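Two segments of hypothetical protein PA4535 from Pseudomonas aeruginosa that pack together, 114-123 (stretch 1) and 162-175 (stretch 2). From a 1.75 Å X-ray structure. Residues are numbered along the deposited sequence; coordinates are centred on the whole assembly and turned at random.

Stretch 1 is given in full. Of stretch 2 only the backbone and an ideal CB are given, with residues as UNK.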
# COMPACT_ATOMS: atom_id res chain seq x y z
N LEU A 114 -7.26 -4.67 9.55
CA LEU A 114 -6.16 -4.56 8.58
C LEU A 114 -5.82 -3.09 8.31
O LEU A 114 -4.66 -2.67 8.36
CB LEU A 114 -6.56 -5.25 7.27
CG LEU A 114 -5.57 -5.20 6.11
CD1 LEU A 114 -4.30 -5.95 6.47
CD2 LEU A 114 -6.22 -5.78 4.84
N GLN A 115 -6.86 -2.32 8.03
CA GLN A 115 -6.71 -0.89 7.78
C GLN A 115 -6.12 -0.16 8.98
O GLN A 115 -5.32 0.77 8.82
CB GLN A 115 -8.09 -0.34 7.40
CG GLN A 115 -8.22 1.14 7.22
CD GLN A 115 -9.53 1.48 6.55
OE1 GLN A 115 -9.70 1.21 5.37
NE2 GLN A 115 -10.48 2.02 7.31
N ALA A 116 -6.47 -0.62 10.19
CA ALA A 116 -5.96 -0.02 11.43
C ALA A 116 -4.47 -0.26 11.65
O ALA A 116 -3.82 0.46 12.40
CB ALA A 116 -6.77 -0.52 12.63
N ARG A 117 -3.92 -1.29 11.01
CA ARG A 117 -2.50 -1.58 11.09
C ARG A 117 -1.62 -0.46 10.53
O ARG A 117 -0.43 -0.39 10.82
CB ARG A 117 -2.15 -2.90 10.39
CG ARG A 117 -2.69 -4.15 11.07
CD ARG A 117 -2.04 -4.40 12.43
NE ARG A 117 -2.47 -5.68 12.99
CZ ARG A 117 -1.74 -6.79 12.95
NH1 ARG A 117 -0.53 -6.78 12.38
NH2 ARG A 117 -2.21 -7.91 13.48
N LEU A 118 -2.22 0.40 9.70
CA LEU A 118 -1.50 1.52 9.10
C LEU A 118 -1.34 2.68 10.07
O LEU A 118 -0.53 3.60 9.83
CB LEU A 118 -2.25 2.02 7.86
CG LEU A 118 -2.12 1.32 6.51
CD1 LEU A 118 -2.16 -0.18 6.60
CD2 LEU A 118 -3.21 1.85 5.56
N ALA A 119 -2.11 2.66 11.15
CA ALA A 119 -2.26 3.87 11.98
C ALA A 119 -0.96 4.34 12.65
O ALA A 119 -0.64 5.53 12.60
CB ALA A 119 -3.38 3.70 12.99
N PRO A 120 -0.21 3.43 13.29
CA PRO A 120 1.00 3.89 13.98
C PRO A 120 1.94 4.70 13.08
O PRO A 120 2.38 5.79 13.45
CB PRO A 120 1.64 2.59 14.47
CG PRO A 120 0.43 1.70 14.72
CD PRO A 120 -0.41 1.98 13.50
N THR A 121 2.23 4.17 11.89
CA THR A 121 3.14 4.84 10.97
C THR A 121 2.52 6.12 10.41
O THR A 121 3.19 7.16 10.34
CB THR A 121 3.59 3.88 9.84
OG1 THR A 121 4.37 2.83 10.44
CG2 THR A 121 4.46 4.59 8.82
N LEU A 122 1.25 6.06 10.03
CA LEU A 122 0.58 7.25 9.51
C LEU A 122 0.53 8.40 10.53
O LEU A 122 0.71 9.56 10.16
CB LEU A 122 -0.81 6.93 8.95
CG LEU A 122 -0.77 6.19 7.60
CD1 LEU A 122 -2.17 5.83 7.17
CD2 LEU A 122 -0.09 7.03 6.49
N ARG A 123 0.31 8.06 11.80
CA ARG A 123 0.33 9.07 12.88
C ARG A 123 1.70 9.74 13.01
O ARG A 123 1.79 10.96 13.15
CB ARG A 123 -0.08 8.45 14.22
CG ARG A 123 -1.55 8.05 14.27
CD ARG A 123 -1.89 7.22 15.50
NE ARG A 123 -3.25 6.68 15.42
CZ ARG A 123 -3.64 5.52 15.95
NH1 ARG A 123 -2.77 4.75 16.60
NH2 ARG A 123 -4.89 5.12 15.80
N UNK A 162 -11.59 7.40 8.26
CA UNK A 162 -11.78 8.76 8.80
C UNK A 162 -10.52 9.36 9.44
O UNK A 162 -10.23 10.54 9.25
CB UNK A 162 -12.90 8.74 9.84
N UNK A 163 -9.79 8.56 10.21
CA UNK A 163 -8.59 9.08 10.87
C UNK A 163 -7.58 9.50 9.82
O UNK A 163 -6.90 10.52 9.97
CB UNK A 163 -7.98 8.04 11.81
N UNK A 164 -7.49 8.73 8.74
CA UNK A 164 -6.46 8.99 7.74
C UNK A 164 -6.87 10.16 6.84
O UNK A 164 -6.02 10.96 6.44
CB UNK A 164 -6.20 7.74 6.90
N UNK A 165 -8.16 10.25 6.54
CA UNK A 165 -8.71 11.44 5.87
C UNK A 165 -8.37 12.71 6.66
O UNK A 165 -7.90 13.69 6.09
CB UNK A 165 -10.23 11.31 5.71
N UNK A 166 -8.59 12.67 7.97
CA UNK A 166 -8.31 13.82 8.84
C UNK A 166 -6.82 14.23 8.88
O UNK A 166 -6.51 15.38 9.19
CB UNK A 166 -8.78 13.50 10.26
N UNK A 167 -5.92 13.31 8.56
CA UNK A 167 -4.47 13.60 8.54
C UNK A 167 -4.04 14.48 7.35
O UNK A 167 -2.93 15.03 7.35
CB UNK A 167 -3.69 12.29 8.50
N UNK A 168 -4.92 14.58 6.36
CA UNK A 168 -4.77 15.53 5.25
C UNK A 168 -4.09 15.06 3.98
O UNK A 168 -3.89 15.86 3.06
CB UNK A 168 -3.99 16.74 5.76
N UNK A 169 -3.74 13.78 3.91
CA UNK A 169 -3.14 13.21 2.68
C UNK A 169 -4.04 13.40 1.46
O UNK A 169 -5.26 13.41 1.58
CB UNK A 169 -2.86 11.72 2.87
N UNK A 170 -3.43 13.51 0.27
CA UNK A 170 -4.22 13.60 -0.96
C UNK A 170 -4.94 12.28 -1.28
O UNK A 170 -6.07 12.28 -1.78
CB UNK A 170 -3.32 14.00 -2.13
N UNK A 171 -4.28 11.18 -0.98
CA UNK A 171 -4.82 9.84 -1.23
C UNK A 171 -4.08 8.83 -0.36
O UNK A 171 -3.01 9.12 0.18
CB UNK A 171 -4.70 9.47 -2.71
N UNK A 172 -4.69 7.66 -0.19
CA UNK A 172 -4.08 6.58 0.57
C UNK A 172 -4.50 5.30 -0.10
O UNK A 172 -5.69 5.09 -0.34
CB UNK A 172 -4.48 6.61 2.05
N UNK A 173 -3.51 4.47 -0.38
CA UNK A 173 -3.73 3.18 -1.03
C UNK A 173 -2.91 2.12 -0.31
O UNK A 173 -1.91 2.43 0.35
CB UNK A 173 -3.36 3.24 -2.51
N UNK A 174 -3.35 0.86 -0.44
CA UNK A 174 -2.62 -0.29 0.07
C UNK A 174 -2.37 -1.31 -1.04
O UNK A 174 -3.19 -1.49 -1.94
CB UNK A 174 -3.39 -0.94 1.22
N UNK A 175 -1.24 -1.98 -0.95
CA UNK A 175 -0.96 -3.11 -1.83
C UNK A 175 -0.20 -4.16 -1.02
O UNK A 175 0.59 -3.83 -0.15
CB UNK A 175 -0.16 -2.67 -3.06

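Position 162 is helical, and its CA-to-CB bond points away from stretch 1. Almost any helix-compatible residue would suit. It is Thr 162, which makes no contact.

Position 163 points toward stretch 1, but nothing there lies within 5.5 Å of the ideal CB. The guanidinium of Arg 123 waits across the gap, so a long acidic side chain would suit, and a long polar one could also reach. The residue is Glu 163. Its extended chain forms a salt bridge, with Arg 123 NE donating to Glu 163 OE2 at 2.6 Å and Arg 123 NH2 to Glu 163 OE1 at 3.0 Å.

At position 164 CA-to-CB points sideways, and the ideal CB is 4.5 Å from Leu 122 CD1. Leu 122 and the turn from Ala 116 to Ala 119 leave a groove, with the carbonyl of Gln 115 farther along. A large apolar or aromatic side chain would suit; a polar tip could use the carbonyl. It is Tyr 164, a knob among Leu 122, Ala 119, Gln 115 and Ala 116. Leu 122 CD1 lies over one ring face, 3.7 Å from the centroid of the Tyr 164 ring. Tyr 164 OH donates to Gln 115 O at 2.7 Å.

Positions 165, 166, 170 and 171 are out of reach; stretch 1 sets no preference. They are Leu 165, Arg 166, Arg 170 and Ser 171.

Position 167 points toward stretch 1, its ideal CB 5.4 Å from Leu 122 O. A medium or long side chain, polar or apolar, could fit. It is Gln 167. Its OE1 packs 3.4 Å from Leu 122 CB and also accepts a hydrogen bond from the side chain at 169.

Position 168 has phi 94° and psi 4°. A CB would jam against the preceding carbonyl O, so glycine is called for. It is Gly 168.

Position 169 points toward stretch 1 from a distance. A medium to large side chain could reach Leu 122; an aromatic would cover more of it. It is Trp 169: NE1 donates to Gln 167 OE1 at 2.9 Å, and CE2 lies 4.2 Å from Leu 122 CD2.

Positions 172 and 174 point toward the leucines of stretch 1, so apolar side chains suit both. Leu 172 CD2 lies 3.9 Å from Leu 122 CD1. Position 174 is selenomethionine, Met 174, whose CG packs 3.8 Å from Leu 118 CD2. Position 173 points away and 175 is out of reach, so stretch 1 sets no preference; they are Ser 173 and Val 175.

Stretch 2 (162-175) TEYLRQGWRSLSMV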
# COMPACT_ATOMS: atom_id res chain seq x y z
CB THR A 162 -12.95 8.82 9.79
OG1 THR A 162 -12.69 7.95 10.89
CG2 THR A 162 -14.27 8.38 9.11
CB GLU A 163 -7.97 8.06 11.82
CG GLU A 163 -6.84 8.67 12.66
CD GLU A 163 -6.08 7.69 13.54
OE1 GLU A 163 -6.59 6.59 13.84
OE2 GLU A 163 -4.96 8.04 13.95
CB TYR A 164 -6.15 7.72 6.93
CG TYR A 164 -5.85 6.50 7.79
CD1 TYR A 164 -5.21 6.62 9.04
CD2 TYR A 164 -6.21 5.24 7.37
CE1 TYR A 164 -4.95 5.50 9.83
CE2 TYR A 164 -5.95 4.11 8.15
CZ TYR A 164 -5.33 4.25 9.37
OH TYR A 164 -5.08 3.12 10.12
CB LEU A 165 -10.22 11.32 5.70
CG LEU A 165 -10.75 10.43 4.57
CD1 LEU A 165 -12.21 10.07 4.80
CD2 LEU A 165 -10.57 11.12 3.22
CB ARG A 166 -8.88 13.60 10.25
CG ARG A 166 -10.41 13.72 10.30
CD ARG A 166 -10.93 14.00 11.71
NE ARG A 166 -10.80 12.83 12.58
CZ ARG A 166 -11.73 11.89 12.72
NH1 ARG A 166 -12.88 11.96 12.06
NH2 ARG A 166 -11.50 10.86 13.54
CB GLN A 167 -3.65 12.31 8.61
CG GLN A 167 -3.72 11.60 9.97
CD GLN A 167 -3.19 10.17 9.93
OE1 GLN A 167 -3.01 9.58 8.85
NE2 GLN A 167 -2.93 9.60 11.12
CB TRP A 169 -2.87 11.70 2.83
CG TRP A 169 -2.35 11.30 4.16
CD1 TRP A 169 -2.98 10.51 5.09
CD2 TRP A 169 -1.09 11.67 4.73
NE1 TRP A 169 -2.17 10.35 6.20
CE2 TRP A 169 -1.02 11.07 6.01
CE3 TRP A 169 -0.02 12.46 4.29
CZ2 TRP A 169 0.09 11.22 6.84
CZ3 TRP A 169 1.07 12.61 5.12
CH2 TRP A 169 1.12 11.99 6.39
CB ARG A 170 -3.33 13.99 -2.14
CG ARG A 170 -4.17 14.25 -3.39
CD ARG A 170 -3.39 14.99 -4.44
NE ARG A 170 -2.32 14.17 -5.01
CZ ARG A 170 -1.47 14.63 -5.92
NH1 ARG A 170 -1.57 15.90 -6.32
NH2 ARG A 170 -0.52 13.86 -6.41
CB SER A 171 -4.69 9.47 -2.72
OG SER A 171 -3.34 9.19 -3.08
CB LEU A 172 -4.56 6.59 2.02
CG LEU A 172 -4.13 5.42 2.92
CD1 LEU A 172 -2.61 5.30 3.05
CD2 LEU A 172 -4.77 5.56 4.29
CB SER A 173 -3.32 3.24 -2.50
OG SER A 173 -4.01 4.28 -3.19
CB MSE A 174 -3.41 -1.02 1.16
CG MSE A 174 -3.75 -0.23 2.42
SE MSE A 174 -4.81 -1.29 3.50
CE MSE A 174 -6.23 -1.55 2.50
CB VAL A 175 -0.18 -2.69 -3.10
CG1 VAL A 175 1.22 -2.14 -2.76
CG2 VAL A 175 -0.06 -3.87 -4.10
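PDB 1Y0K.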